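Local coordinates for epidermin biosynthesis protein EpiD (Staphylococcus aureus, PDB 3QJG) that probably catalyses the FMN-dependent oxidative decarboxylation of the C-terminal cysteine of the precursor peptide during maturation of the lantibiotic epidermin, at residues Glu6-Cys11 with Lys79-Pro84; Ser22-Glu27 with Pro166-Val171; Asn42-Ile47 with Tyr59-Glu64; Val71-Lys76 with Leu103-Thr108. All coordinates share one frame; numbering follows the deposited sequence. Where two conformers were deposited one is given.

Contact 1 of 4, residues Glu6-Cys11 with Lys79-Pro84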
# COMPACT_ATOMS: atom_id res chain seq x y z
N GLU A 6 38.02 20.63 -14.39
CA GLU A 6 37.30 19.59 -15.13
C GLU A 6 36.32 18.79 -14.20
O GLU A 6 36.58 18.64 -13.00
CB GLU A 6 38.30 18.60 -15.75
CG GLU A 6 39.24 19.09 -16.87
CD GLU A 6 39.59 17.96 -17.88
OE1 GLU A 6 39.83 16.79 -17.47
OE2 GLU A 6 39.61 18.25 -19.11
N ASN A 7 35.24 18.24 -14.78
CA ASN A 7 34.33 17.33 -14.09
C ASN A 7 34.34 15.96 -14.70
O ASN A 7 34.37 15.82 -15.96
CB ASN A 7 32.92 17.83 -14.17
CG ASN A 7 32.75 19.21 -13.57
OD1 ASN A 7 33.40 19.58 -12.58
ND2 ASN A 7 31.87 19.98 -14.17
N VAL A 8 34.26 14.94 -13.86
CA VAL A 8 34.20 13.56 -14.41
C VAL A 8 32.90 12.95 -13.92
O VAL A 8 32.44 13.29 -12.84
CB VAL A 8 35.38 12.70 -13.97
CG1 VAL A 8 35.44 12.66 -12.42
CG2 VAL A 8 35.25 11.28 -14.58
N LEU A 9 32.30 12.11 -14.73
CA LEU A 9 31.12 11.41 -14.32
C LEU A 9 31.50 9.95 -14.29
O LEU A 9 32.07 9.45 -15.28
CB LEU A 9 29.96 11.66 -15.29
CG LEU A 9 28.66 10.85 -15.13
CD1 LEU A 9 27.98 11.11 -13.73
CD2 LEU A 9 27.71 11.16 -16.31
N ILE A 10 31.19 9.27 -13.17
CA ILE A 10 31.37 7.83 -13.10
C ILE A 10 30.05 7.14 -13.34
O ILE A 10 29.10 7.41 -12.66
CB ILE A 10 31.89 7.36 -11.72
CG1 ILE A 10 33.22 8.04 -11.39
CG2 ILE A 10 32.05 5.84 -11.68
CD1 ILE A 10 33.48 8.12 -9.85
N CYS A 11 30.03 6.24 -14.31
CA CYS A 11 28.87 5.43 -14.59
C CYS A 11 29.05 4.04 -13.98
O CYS A 11 29.93 3.34 -14.37
CB CYS A 11 28.65 5.38 -16.10
SG CYS A 11 28.45 7.06 -16.83
N LYS A 79 35.02 14.39 -18.77
CA LYS A 79 35.36 12.96 -18.92
C LYS A 79 34.18 12.20 -18.40
O LYS A 79 33.60 12.61 -17.39
CB LYS A 79 36.63 12.57 -18.14
CG LYS A 79 37.87 13.33 -18.56
CD LYS A 79 38.22 13.10 -20.03
CE LYS A 79 39.50 13.83 -20.48
NZ LYS A 79 39.86 13.42 -21.86
N ILE A 80 33.82 11.13 -19.11
CA ILE A 80 32.85 10.22 -18.66
C ILE A 80 33.47 8.86 -18.71
O ILE A 80 34.05 8.44 -19.77
CB ILE A 80 31.56 10.23 -19.57
CG1 ILE A 80 31.02 11.68 -19.58
CG2 ILE A 80 30.56 9.19 -19.07
CD1 ILE A 80 29.80 11.97 -20.40
N ILE A 81 33.33 8.15 -17.59
CA ILE A 81 33.89 6.81 -17.44
C ILE A 81 32.83 5.77 -17.07
O ILE A 81 31.96 6.02 -16.26
CB ILE A 81 35.08 6.75 -16.46
CG1 ILE A 81 34.69 6.84 -14.98
CG2 ILE A 81 36.12 7.92 -16.71
CD1 ILE A 81 35.93 6.63 -14.11
N ILE A 82 32.90 4.59 -17.68
CA ILE A 82 32.08 3.52 -17.18
C ILE A 82 32.94 2.57 -16.32
O ILE A 82 33.86 1.88 -16.82
CB ILE A 82 31.36 2.79 -18.32
CG1 ILE A 82 30.77 3.79 -19.32
CG2 ILE A 82 30.26 1.93 -17.73
CD1 ILE A 82 30.08 3.16 -20.46
N LEU A 83 32.68 2.55 -15.02
CA LEU A 83 33.51 1.80 -14.07
C LEU A 83 32.69 1.35 -12.86
O LEU A 83 32.18 2.21 -12.11
CB LEU A 83 34.70 2.64 -13.60
CG LEU A 83 35.78 1.82 -12.90
CD1 LEU A 83 37.14 2.49 -12.89
CD2 LEU A 83 35.35 1.42 -11.49
N PRO A 84 32.52 0.03 -12.67
CA PRO A 84 32.84 -1.11 -13.56
C PRO A 84 31.87 -1.16 -14.73
O PRO A 84 30.69 -0.85 -14.54
CB PRO A 84 32.59 -2.32 -12.70
CG PRO A 84 31.57 -1.81 -11.64
CD PRO A 84 31.89 -0.41 -11.41

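Contact 2 of 4, residues Ser22-Glu27 with Pro166-Val171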
# COMPACT_ATOMS: atom_id res chain seq x y z
N SER A 22 33.51 4.17 -3.76
CA SER A 22 33.94 5.30 -2.92
C SER A 22 35.49 5.57 -2.99
O SER A 22 35.93 6.70 -2.86
CB SER A 22 33.54 5.08 -1.48
OG SER A 22 34.37 4.10 -0.91
N HIS A 23 36.28 4.52 -3.21
CA HIS A 23 37.75 4.66 -3.31
C HIS A 23 38.14 5.45 -4.57
O HIS A 23 38.99 6.31 -4.50
CB HIS A 23 38.46 3.28 -3.34
CG HIS A 23 38.06 2.37 -2.21
ND1 HIS A 23 38.11 2.77 -0.89
CD2 HIS A 23 37.60 1.09 -2.21
CE1 HIS A 23 37.69 1.77 -0.12
NE2 HIS A 23 37.37 0.74 -0.90
N TYR A 24 37.51 5.12 -5.69
CA TYR A 24 37.78 5.79 -6.95
C TYR A 24 37.31 7.25 -6.88
O TYR A 24 38.01 8.17 -7.31
CB TYR A 24 37.07 5.05 -8.07
CG TYR A 24 37.61 3.66 -8.33
CD1 TYR A 24 38.46 3.41 -9.40
CD2 TYR A 24 37.22 2.59 -7.55
CE1 TYR A 24 38.92 2.14 -9.66
CE2 TYR A 24 37.70 1.32 -7.79
CZ TYR A 24 38.53 1.09 -8.86
OH TYR A 24 38.99 -0.20 -9.09
N ILE A 25 36.14 7.47 -6.30
CA ILE A 25 35.67 8.84 -6.12
C ILE A 25 36.67 9.63 -5.29
O ILE A 25 37.05 10.74 -5.66
CB ILE A 25 34.32 8.91 -5.41
CG1 ILE A 25 33.24 8.21 -6.26
CG2 ILE A 25 33.98 10.36 -5.12
CD1 ILE A 25 31.93 7.95 -5.49
N ILE A 26 37.14 9.05 -4.19
CA ILE A 26 38.04 9.79 -3.31
C ILE A 26 39.29 10.24 -4.09
O ILE A 26 39.81 11.37 -3.89
CB ILE A 26 38.42 8.96 -2.03
CG1 ILE A 26 37.24 8.90 -1.04
CG2 ILE A 26 39.66 9.56 -1.30
CD1 ILE A 26 37.67 8.56 0.43
N GLU A 27 39.78 9.35 -4.95
CA GLU A 27 41.01 9.58 -5.68
C GLU A 27 40.82 10.52 -6.89
O GLU A 27 41.70 11.28 -7.20
CB GLU A 27 41.64 8.24 -6.13
CG GLU A 27 42.14 7.32 -4.99
CD GLU A 27 42.97 8.04 -3.89
OE1 GLU A 27 42.55 8.02 -2.71
OE2 GLU A 27 44.03 8.62 -4.22
N PRO A 166 40.60 -1.46 -12.83
CA PRO A 166 41.93 -1.35 -12.28
C PRO A 166 41.93 -0.49 -11.04
O PRO A 166 40.92 0.13 -10.70
CB PRO A 166 42.70 -0.67 -13.40
CG PRO A 166 41.66 0.17 -14.12
CD PRO A 166 40.43 -0.63 -14.04
N GLU A 167 43.08 -0.44 -10.41
CA GLU A 167 43.17 0.37 -9.21
C GLU A 167 42.99 1.86 -9.55
O GLU A 167 43.26 2.30 -10.70
CB GLU A 167 44.43 0.08 -8.40
CG GLU A 167 44.32 -1.23 -7.60
CD GLU A 167 42.89 -1.55 -7.13
OE1 GLU A 167 42.31 -0.78 -6.31
OE2 GLU A 167 42.36 -2.61 -7.56
N PRO A 168 42.42 2.63 -8.59
CA PRO A 168 42.14 4.03 -8.82
C PRO A 168 43.23 4.88 -9.47
O PRO A 168 42.93 5.70 -10.37
CB PRO A 168 41.81 4.56 -7.42
CG PRO A 168 41.24 3.42 -6.72
CD PRO A 168 41.91 2.20 -7.28
N TYR A 169 44.48 4.67 -9.10
CA TYR A 169 45.56 5.44 -9.77
C TYR A 169 45.66 5.14 -11.27
O TYR A 169 46.02 6.04 -12.05
CB TYR A 169 46.93 5.27 -9.05
CG TYR A 169 47.72 4.02 -9.38
CD1 TYR A 169 48.65 4.01 -10.42
CD2 TYR A 169 47.56 2.86 -8.63
CE1 TYR A 169 49.40 2.85 -10.71
CE2 TYR A 169 48.29 1.69 -8.91
CZ TYR A 169 49.21 1.70 -9.96
OH TYR A 169 49.94 0.55 -10.24
N LYS A 170 45.33 3.93 -11.71
CA LYS A 170 45.41 3.59 -13.15
C LYS A 170 44.29 4.27 -13.91
O LYS A 170 44.46 4.65 -15.06
CB LYS A 170 45.33 2.07 -13.41
CG LYS A 170 46.60 1.28 -13.04
CD LYS A 170 47.70 1.41 -14.10
CE LYS A 170 48.87 0.47 -13.81
NZ LYS A 170 50.11 0.89 -14.58
N VAL A 171 43.15 4.42 -13.26
CA VAL A 171 42.04 5.17 -13.80
C VAL A 171 42.47 6.60 -14.01
O VAL A 171 42.26 7.15 -15.08
CB VAL A 171 40.79 5.09 -12.83
CG1 VAL A 171 39.61 5.92 -13.38
CG2 VAL A 171 40.40 3.61 -12.61

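Contact 3 of 4, residues Asn42-Ile47 with Tyr59-Glu64. With FMN (flavin mononucleotide), chain M.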
# COMPACT_ATOMS: atom_id res chain seq x y z
N ASN A 42 19.91 -1.86 -13.31
CA ASN A 42 20.35 -3.01 -12.58
C ASN A 42 21.47 -2.73 -11.61
O ASN A 42 21.65 -3.51 -10.69
CB ASN A 42 20.81 -4.12 -13.52
CG ASN A 42 19.73 -4.52 -14.48
OD1 ASN A 42 18.58 -4.54 -14.12
ND2 ASN A 42 20.09 -4.87 -15.72
N GLY A 43 22.25 -1.67 -11.85
CA GLY A 43 23.34 -1.30 -11.02
C GLY A 43 22.90 -0.77 -9.68
O GLY A 43 23.65 -0.93 -8.69
N ARG A 44 21.69 -0.23 -9.62
CA ARG A 44 21.18 0.47 -8.41
C ARG A 44 21.18 -0.44 -7.17
O ARG A 44 21.38 0.02 -6.06
CB ARG A 44 19.73 0.96 -8.63
CG ARG A 44 19.54 1.95 -9.76
CD ARG A 44 18.04 2.26 -10.02
NE ARG A 44 17.48 2.99 -8.90
CZ ARG A 44 17.60 4.29 -8.70
NH1 ARG A 44 18.22 5.07 -9.59
NH2 ARG A 44 17.05 4.82 -7.61
N LYS A 45 20.92 -1.72 -7.39
CA LYS A 45 20.81 -2.68 -6.27
C LYS A 45 22.15 -3.00 -5.63
O LYS A 45 22.15 -3.53 -4.52
CB LYS A 45 20.14 -4.01 -6.72
CG LYS A 45 20.98 -4.80 -7.70
CD LYS A 45 20.28 -6.10 -8.25
CE LYS A 45 20.69 -6.23 -9.72
NZ LYS A 45 20.58 -7.61 -10.13
N PHE A 46 23.26 -2.72 -6.31
CA PHE A 46 24.59 -2.96 -5.77
C PHE A 46 25.12 -1.82 -4.88
O PHE A 46 26.10 -2.04 -4.14
CB PHE A 46 25.62 -3.23 -6.86
CG PHE A 46 25.37 -4.49 -7.68
CD1 PHE A 46 26.11 -5.61 -7.47
CD2 PHE A 46 24.45 -4.50 -8.71
CE1 PHE A 46 25.90 -6.76 -8.24
CE2 PHE A 46 24.24 -5.63 -9.46
CZ PHE A 46 24.97 -6.76 -9.22
N ILE A 47 24.48 -0.65 -4.88
CA ILE A 47 25.05 0.53 -4.24
C ILE A 47 24.05 1.20 -3.29
O ILE A 47 22.90 0.80 -3.19
CB ILE A 47 25.64 1.57 -5.27
CG1 ILE A 47 24.62 2.02 -6.32
CG2 ILE A 47 26.87 0.99 -5.99
CD1 ILE A 47 23.53 2.97 -5.85
N TYR A 59 24.72 12.69 -7.25
CA TYR A 59 24.32 11.36 -7.59
C TYR A 59 23.05 11.54 -8.42
O TYR A 59 22.06 12.09 -7.92
CB TYR A 59 24.11 10.50 -6.36
CG TYR A 59 23.54 9.15 -6.70
CD1 TYR A 59 24.21 8.29 -7.54
CD2 TYR A 59 22.30 8.76 -6.21
CE1 TYR A 59 23.68 7.07 -7.87
CE2 TYR A 59 21.79 7.54 -6.52
CZ TYR A 59 22.47 6.71 -7.37
OH TYR A 59 21.91 5.52 -7.68
N TYR A 60 23.12 11.16 -9.69
CA TYR A 60 22.01 11.35 -10.62
C TYR A 60 21.19 10.12 -10.48
O TYR A 60 21.69 8.99 -10.70
CB TYR A 60 22.45 11.55 -12.08
CG TYR A 60 23.27 12.79 -12.32
CD1 TYR A 60 22.76 14.06 -12.00
CD2 TYR A 60 24.59 12.71 -12.77
CE1 TYR A 60 23.52 15.20 -12.15
CE2 TYR A 60 25.37 13.87 -12.94
CZ TYR A 60 24.83 15.10 -12.63
OH TYR A 60 25.58 16.24 -12.81
N ASP A 61 19.93 10.32 -10.17
CA ASP A 61 19.02 9.20 -9.92
C ASP A 61 17.75 9.32 -10.80
O ASP A 61 16.85 10.08 -10.48
CB ASP A 61 18.66 9.24 -8.44
CG ASP A 61 17.82 8.04 -7.98
OD1 ASP A 61 17.35 7.20 -8.84
OD2 ASP A 61 17.64 7.97 -6.72
N GLU A 62 17.70 8.55 -11.88
CA GLU A 62 16.59 8.53 -12.85
C GLU A 62 15.22 8.17 -12.22
O GLU A 62 14.16 8.60 -12.72
CB GLU A 62 16.91 7.51 -13.98
CG GLU A 62 16.20 7.81 -15.25
CD GLU A 62 16.25 6.69 -16.26
OE1 GLU A 62 17.10 5.77 -16.18
OE2 GLU A 62 15.39 6.76 -17.16
N PHE A 63 15.23 7.37 -11.16
CA PHE A 63 14.00 6.95 -10.43
C PHE A 63 13.45 8.13 -9.65
O PHE A 63 12.27 8.37 -9.59
CB PHE A 63 14.30 5.80 -9.45
CG PHE A 63 13.07 5.22 -8.75
CD1 PHE A 63 12.20 4.38 -9.43
CD2 PHE A 63 12.81 5.52 -7.40
CE1 PHE A 63 11.08 3.83 -8.80
CE2 PHE A 63 11.71 4.98 -6.76
CZ PHE A 63 10.84 4.12 -7.47
N GLU A 64 14.34 8.87 -9.03
CA GLU A 64 13.92 10.01 -8.24
C GLU A 64 13.59 11.22 -9.12
O GLU A 64 12.70 11.98 -8.81
CB GLU A 64 14.97 10.32 -7.20
CG GLU A 64 15.04 9.22 -6.14
CD GLU A 64 13.80 9.18 -5.26
OE1 GLU A 64 13.48 10.24 -4.67
OE2 GLU A 64 13.15 8.11 -5.16
N1 FMN M . 27.88 -8.60 -15.23
C2 FMN M . 29.06 -8.12 -15.75
O2 FMN M . 29.13 -7.88 -16.95
N3 FMN M . 30.14 -7.96 -14.95
C4 FMN M . 30.09 -8.25 -13.62
O4 FMN M . 31.12 -8.09 -13.00
C4A FMN M . 28.92 -8.75 -13.06
N5 FMN M . 28.82 -9.05 -11.72
C5A FMN M . 27.63 -9.47 -11.21
C6 FMN M . 27.54 -9.82 -9.87
C7 FMN M . 26.34 -10.25 -9.35
C7M FMN M . 26.18 -10.61 -7.90
C8 FMN M . 25.22 -10.35 -10.19
C8M FMN M . 23.89 -10.86 -9.70
C9 FMN M . 25.32 -10.05 -11.54
C9A FMN M . 26.53 -9.60 -12.06
N10 FMN M . 26.62 -9.32 -13.42
C10 FMN M . 27.81 -8.89 -13.90
C1' FMN M . 25.48 -9.44 -14.40
C2' FMN M . 24.90 -8.07 -14.72
O2' FMN M . 24.60 -7.36 -13.51
C3' FMN M . 23.74 -8.31 -15.62
O3' FMN M . 24.15 -8.87 -16.89
C4' FMN M . 22.94 -7.02 -15.84
O4' FMN M . 21.92 -7.23 -16.80
C5' FMN M . 23.77 -5.91 -16.40
O5' FMN M . 22.95 -4.75 -16.33
P FMN M . 23.58 -3.28 -16.48
O1P FMN M . 22.46 -2.38 -16.90
O2P FMN M . 24.67 -3.33 -17.50
O3P FMN M . 24.03 -2.62 -15.25

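Contact 4 of 4, residues Val71-Lys76 with Leu103-Thr108. With FMN (flavin mononucleotide), chain P.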
# COMPACT_ATOMS: atom_id res chain seq x y z
N VAL A 71 21.71 15.35 -22.33
CA VAL A 71 22.56 16.30 -23.00
C VAL A 71 23.17 17.27 -21.98
O VAL A 71 24.40 17.55 -21.99
CB VAL A 71 21.79 17.08 -24.12
CG1 VAL A 71 22.71 18.20 -24.68
CG2 VAL A 71 21.30 16.08 -25.29
N ASP A 72 22.34 17.77 -21.07
CA ASP A 72 22.88 18.72 -20.10
C ASP A 72 23.92 18.09 -19.15
O ASP A 72 24.93 18.68 -18.83
CB ASP A 72 21.77 19.28 -19.27
CG ASP A 72 20.87 20.22 -20.05
OD1 ASP A 72 21.14 20.57 -21.21
OD2 ASP A 72 19.86 20.62 -19.42
N ILE A 73 23.65 16.86 -18.71
CA ILE A 73 24.58 16.11 -17.90
C ILE A 73 25.87 15.87 -18.67
O ILE A 73 26.91 16.16 -18.13
CB ILE A 73 23.96 14.79 -17.37
CG1 ILE A 73 22.86 15.09 -16.34
CG2 ILE A 73 25.03 13.94 -16.72
CD1 ILE A 73 22.02 13.91 -15.91
N ALA A 74 25.81 15.32 -19.90
CA ALA A 74 27.02 15.07 -20.66
C ALA A 74 27.86 16.33 -20.82
O ALA A 74 29.07 16.29 -20.57
CB ALA A 74 26.72 14.39 -22.06
N ASN A 75 27.24 17.47 -21.16
CA ASN A 75 27.96 18.73 -21.41
C ASN A 75 28.64 19.33 -20.20
O ASN A 75 29.54 20.14 -20.33
CB ASN A 75 27.02 19.82 -21.92
CG ASN A 75 26.43 19.51 -23.26
OD1 ASN A 75 26.87 18.57 -23.99
ND2 ASN A 75 25.42 20.29 -23.62
N LYS A 76 28.13 18.97 -19.04
CA LYS A 76 28.73 19.38 -17.76
C LYS A 76 30.05 18.60 -17.47
O LYS A 76 30.81 18.95 -16.57
CB LYS A 76 27.69 19.10 -16.68
CG LYS A 76 28.02 19.59 -15.31
CD LYS A 76 26.88 19.28 -14.39
CE LYS A 76 27.40 19.07 -12.99
NZ LYS A 76 27.49 20.32 -12.24
N LEU A 103 22.95 5.13 -20.13
CA LEU A 103 23.28 4.72 -21.47
C LEU A 103 23.08 5.82 -22.50
O LEU A 103 23.83 5.91 -23.50
CB LEU A 103 22.46 3.52 -21.90
CG LEU A 103 22.64 2.16 -21.22
CD1 LEU A 103 21.57 1.16 -21.72
CD2 LEU A 103 24.01 1.65 -21.51
N THR A 104 22.04 6.62 -22.30
CA THR A 104 21.76 7.79 -23.11
C THR A 104 22.85 8.89 -23.00
O THR A 104 23.20 9.54 -24.02
CB THR A 104 20.39 8.42 -22.72
OG1 THR A 104 19.38 7.41 -22.82
CG2 THR A 104 20.03 9.62 -23.56
N ILE A 105 23.31 9.14 -21.79
CA ILE A 105 24.46 9.96 -21.55
C ILE A 105 25.69 9.50 -22.34
O ILE A 105 26.29 10.34 -23.01
CB ILE A 105 24.80 10.07 -20.07
CG1 ILE A 105 23.66 10.77 -19.34
CG2 ILE A 105 26.04 10.96 -19.87
CD1 ILE A 105 23.74 10.62 -17.78
N CYS A 106 25.97 8.19 -22.38
CA CYS A 106 27.17 7.68 -23.05
C CYS A 106 27.04 7.74 -24.59
O CYS A 106 27.99 8.04 -25.34
CB CYS A 106 27.54 6.27 -22.53
SG CYS A 106 27.95 6.26 -20.74
N HIS A 107 25.83 7.47 -25.07
CA HIS A 107 25.48 7.64 -26.47
C HIS A 107 25.74 9.07 -27.00
O HIS A 107 26.13 9.25 -28.13
CB HIS A 107 24.01 7.30 -26.65
CG HIS A 107 23.58 7.23 -28.06
ND1 HIS A 107 24.03 6.25 -28.91
CD2 HIS A 107 22.76 8.03 -28.79
CE1 HIS A 107 23.47 6.42 -30.10
NE2 HIS A 107 22.69 7.49 -30.04
N THR A 108 25.58 10.06 -26.16
CA THR A 108 25.68 11.44 -26.54
C THR A 108 27.15 11.96 -26.52
O THR A 108 27.43 13.11 -26.92
CB THR A 108 24.78 12.25 -25.59
OG1 THR A 108 23.45 11.68 -25.60
CG2 THR A 108 24.71 13.74 -25.97
N1 FMN P . 16.00 11.05 -26.69
C2 FMN P . 15.99 11.16 -28.06
O2 FMN P . 16.48 10.28 -28.84
N3 FMN P . 15.35 12.27 -28.58
C4 FMN P . 14.81 13.26 -27.79
O4 FMN P . 14.32 14.24 -28.36
C4A FMN P . 14.85 13.14 -26.41
N5 FMN P . 14.34 14.11 -25.55
C5A FMN P . 14.36 13.94 -24.17
C6 FMN P . 13.83 14.90 -23.30
C7 FMN P . 13.85 14.71 -21.90
C7M FMN P . 13.28 15.76 -20.96
C8 FMN P . 14.43 13.55 -21.40
C8M FMN P . 14.49 13.26 -19.91
C9 FMN P . 14.96 12.59 -22.26
C9A FMN P . 14.94 12.79 -23.64
N10 FMN P . 15.48 11.84 -24.49
C10 FMN P . 15.44 12.00 -25.87
C1' FMN P . 16.10 10.61 -23.98
C2' FMN P . 15.19 9.40 -24.15
O2' FMN P . 13.93 9.52 -23.53
C3' FMN P . 15.90 8.22 -23.53
O3' FMN P . 17.06 7.84 -24.26
C4' FMN P . 14.92 7.02 -23.41
O4' FMN P . 15.62 5.92 -22.94
C5' FMN P . 14.31 6.67 -24.71
O5' FMN P . 13.52 5.53 -24.53
P FMN P . 12.46 5.09 -25.65
O1P FMN P . 12.03 3.59 -25.40
O2P FMN P . 13.12 5.30 -26.93
O3P FMN P . 11.32 6.05 -25.67

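Contact 1 of 4, residues Glu6-Cys11 with Lys79-Pro84
Asn7, Leu9 and Cys11 trade backbone hydrogen bonds with Lys79, Ile81 and Leu83, and the alternation of donors and acceptors is that of neighbouring parallel strands. Lys79 N gives to Asn7 O and Leu9 N to Lys79 O. Ile81 N then meets Leu9 O at 2.9 Å with an N-H...O angle of 173°, and Cys11 N meets Ile81 O at 2.8 Å. The last bond, Leu83 N to Cys11 O, lies just before the cis peptide bond that leads into Pro84. Weaker CA-H...O contacts accompany these bonds, including Val8 CA to Lys79 O. The short strand axes approach to 4.7 Å and are inclined by 18°. Strand 7-12 has strand 34-39 along its other edge, and strand 79-85 has strand 113-120, which places the pair inside the parallel part of the sheet of a Rossmann-like alpha/beta/alpha fold, as in other flavoproteins of this family.

Apolar packing divides between the two faces. On that of Val8 and Ile10, Ile81 branches to both: its CG2 lies 4.1 Å from Val8 CG2, while its CG1 approaches Ile10 CG1, the two isoleucines running side by side and pointing the same way. Helix 21-28 packs against Ile10 here. On the other face, Cys11 SG is anti to its carbonyl carbon (chi1 -58°) and reaches Ile80 CG2 at 3.7 Å; its CB meets Ile82 CG2 at 4.1 Å.

Polar side chains contribute little. Glu6 OE1 touches Lys79 CG at 4.1 Å but stays 5.5 Å from Lys79 NZ, beyond salt-bridge contact.

Contact 2 of 4, residues Ser22-Glu27 with Pro166-Val171
His23 makes the first touch, its CB resting 4.4 Å from Pro168 CG at the margin of the contact. Tyr24, one residue on, carries most of it. With CG anti to the carbonyl carbon (chi1 -66°), its ring extends from helix 21-28 to the start of the last helix. Pro168 CG sits over the ring centre, 3.8 Å from the centroid and only 9° off the normal, which defines a CH-pi contact; Pro168 CD lies over the same face. Val171 CG2 comes instead to the ring edge, 3.6 Å from Tyr24 CE1. At the tip, Tyr24 OH donates to Pro166 O over a short 2.5 Å, approaching from 42° above the carbonyl plane.

The contact thus joins the helix following the first strand of the Rossmann-like sheet to the C-terminal helix 168-174, whose N-cap position is Glu167. Tyr24 and Val171 both pack on Leu83 of strand 79-85, so the two helices share one face of the sheet; on the far side of helix 21-28, Ile26 packs on Leu154 of the second subunit.

A turn after Tyr24, Glu27 lays its aliphatic stem against the same proline, CG standing 3.7 Å from Pro168 CB.

Contact 3 of 4, residues Asn42-Ile47 with Tyr59-Glu64
Arg44 reaches Asp61 across the surface with a side chain that leaves its loop at CB with CG anti to the carbonyl carbon (chi1 -61°). CG and CD span the gap, and a bend at chi3 (68°) turns NE aside; the contact begins at the guanidinium. CZ lies 3.7 Å from Phe63 CB, which in the conformer given is over one face of the group and a little closer to NH2. Tyr59 OH stands over the opposite face, 4.2 Å from NH1. Asp61 comes in at the edge, its carboxylate plane turned 33° from that of the guanidinium. NH1 and NH2 both point to Asp61 OD1 in a salt bridge; the modelled NH1 separation is too short to be taken literally, and the NH2 bond, at 2.7 Å, is weak in angle. Beside this, in the conformer given, Ile47 CD1 meets Tyr59 OH tip to tip at 3.5 Å.

The loop of Arg44 also serves the flavin pocket: Asn42 ND2 donates to O5' of FMN at 2.9 Å, and Phe46 CE1 lies 3.7 Å from flavin C7. Cys98 of the third subunit binds the same FMN.

Asp61 OD1 additionally accepts Phe63 N at 3.1 Å, from above the carboxylate plane, which makes an Asx turn, and Glu64 N more weakly. One oxygen therefore faces NH1, NH2 and two backbone N-H groups; though several bonds are weak or doubtful in length, this would probably favour the ionised carboxylate.

Contact 4 of 4, residues Val71-Lys76 with Leu103-Thr108
Ala74 and Ile105 mark the close approach of helices 70-75 and 101-107, with CA atoms 5.8 Å apart, and because Val71 pairs with Thr108 at 6.8 Å between CA atoms, the residues match in reverse order. The closest approaches across this interface are between carbon atoms of the side chains.

Ile105 supplies two of them from separate branches. Its CG1 is anti to the carbonyl carbon (chi1 -63°), and the chain continues to CD1, which reaches Ile73 CG2 at 3.7 Å and Ile73 CD1 at 4.2 Å. Its CG2, anti to the backbone N, meets the methyl of Ala74, with CG2 to CB at 4.1 Å. The small alanine side chain is consistent with the nearness of the backbones at this point. Ile73 and Ile105 both also rest on Leu9 of strand 7-12, so the two helices lie together on one face of the Rossmann-like sheet, forming part of an outer layer of the alpha/beta/alpha sandwich.

Nearer the end of the second helix, in the conformer given for Thr108, the Val71 and Thr108 side chains cross at about a right angle, touching through their CG2 methyls at 4.2 Å. That conformer keeps its polar branch for its own helix: OG1 donates to Thr104 O at 2.7 Å, leaving CG2 for the packing.

Thr104 itself turns to the cofactor, where its OG1 accepts from O3' of FMN at 2.8 Å and is also bonded to Asn100 O. Thr86 and Asn118 of the fourth subunit hold the same FMN, while Asp72 forms a salt bridge with Lys160 of that subunit.

Contact 1 supplies two central strands of the sheet, and contacts 2 and 4 pack on its opposite faces: Leu83 CD1 meets Val171 CG2 at 3.5 Å on one, and Ile80 CD1 meets Ile105 CG2 at 3.9 Å on the other. Contacts 2 and 4 accordingly have centres about 22 Å apart and do not touch. Contact 3 lies beside contact 4, joined where Tyr60 CE2 packs on Ile73 CG2 at 3.8 Å. The chain borders more than one flavin: contact 3 holds Asn42 and Phe46 of one pocket and contact 4 Thr104 of another, both pockets completed by other subunits. Pro84 of contact 1 comes within about 6 Å of an FMN, side chain to ligand, whereas Tyr24 of contact 2 stays about 12 Å away.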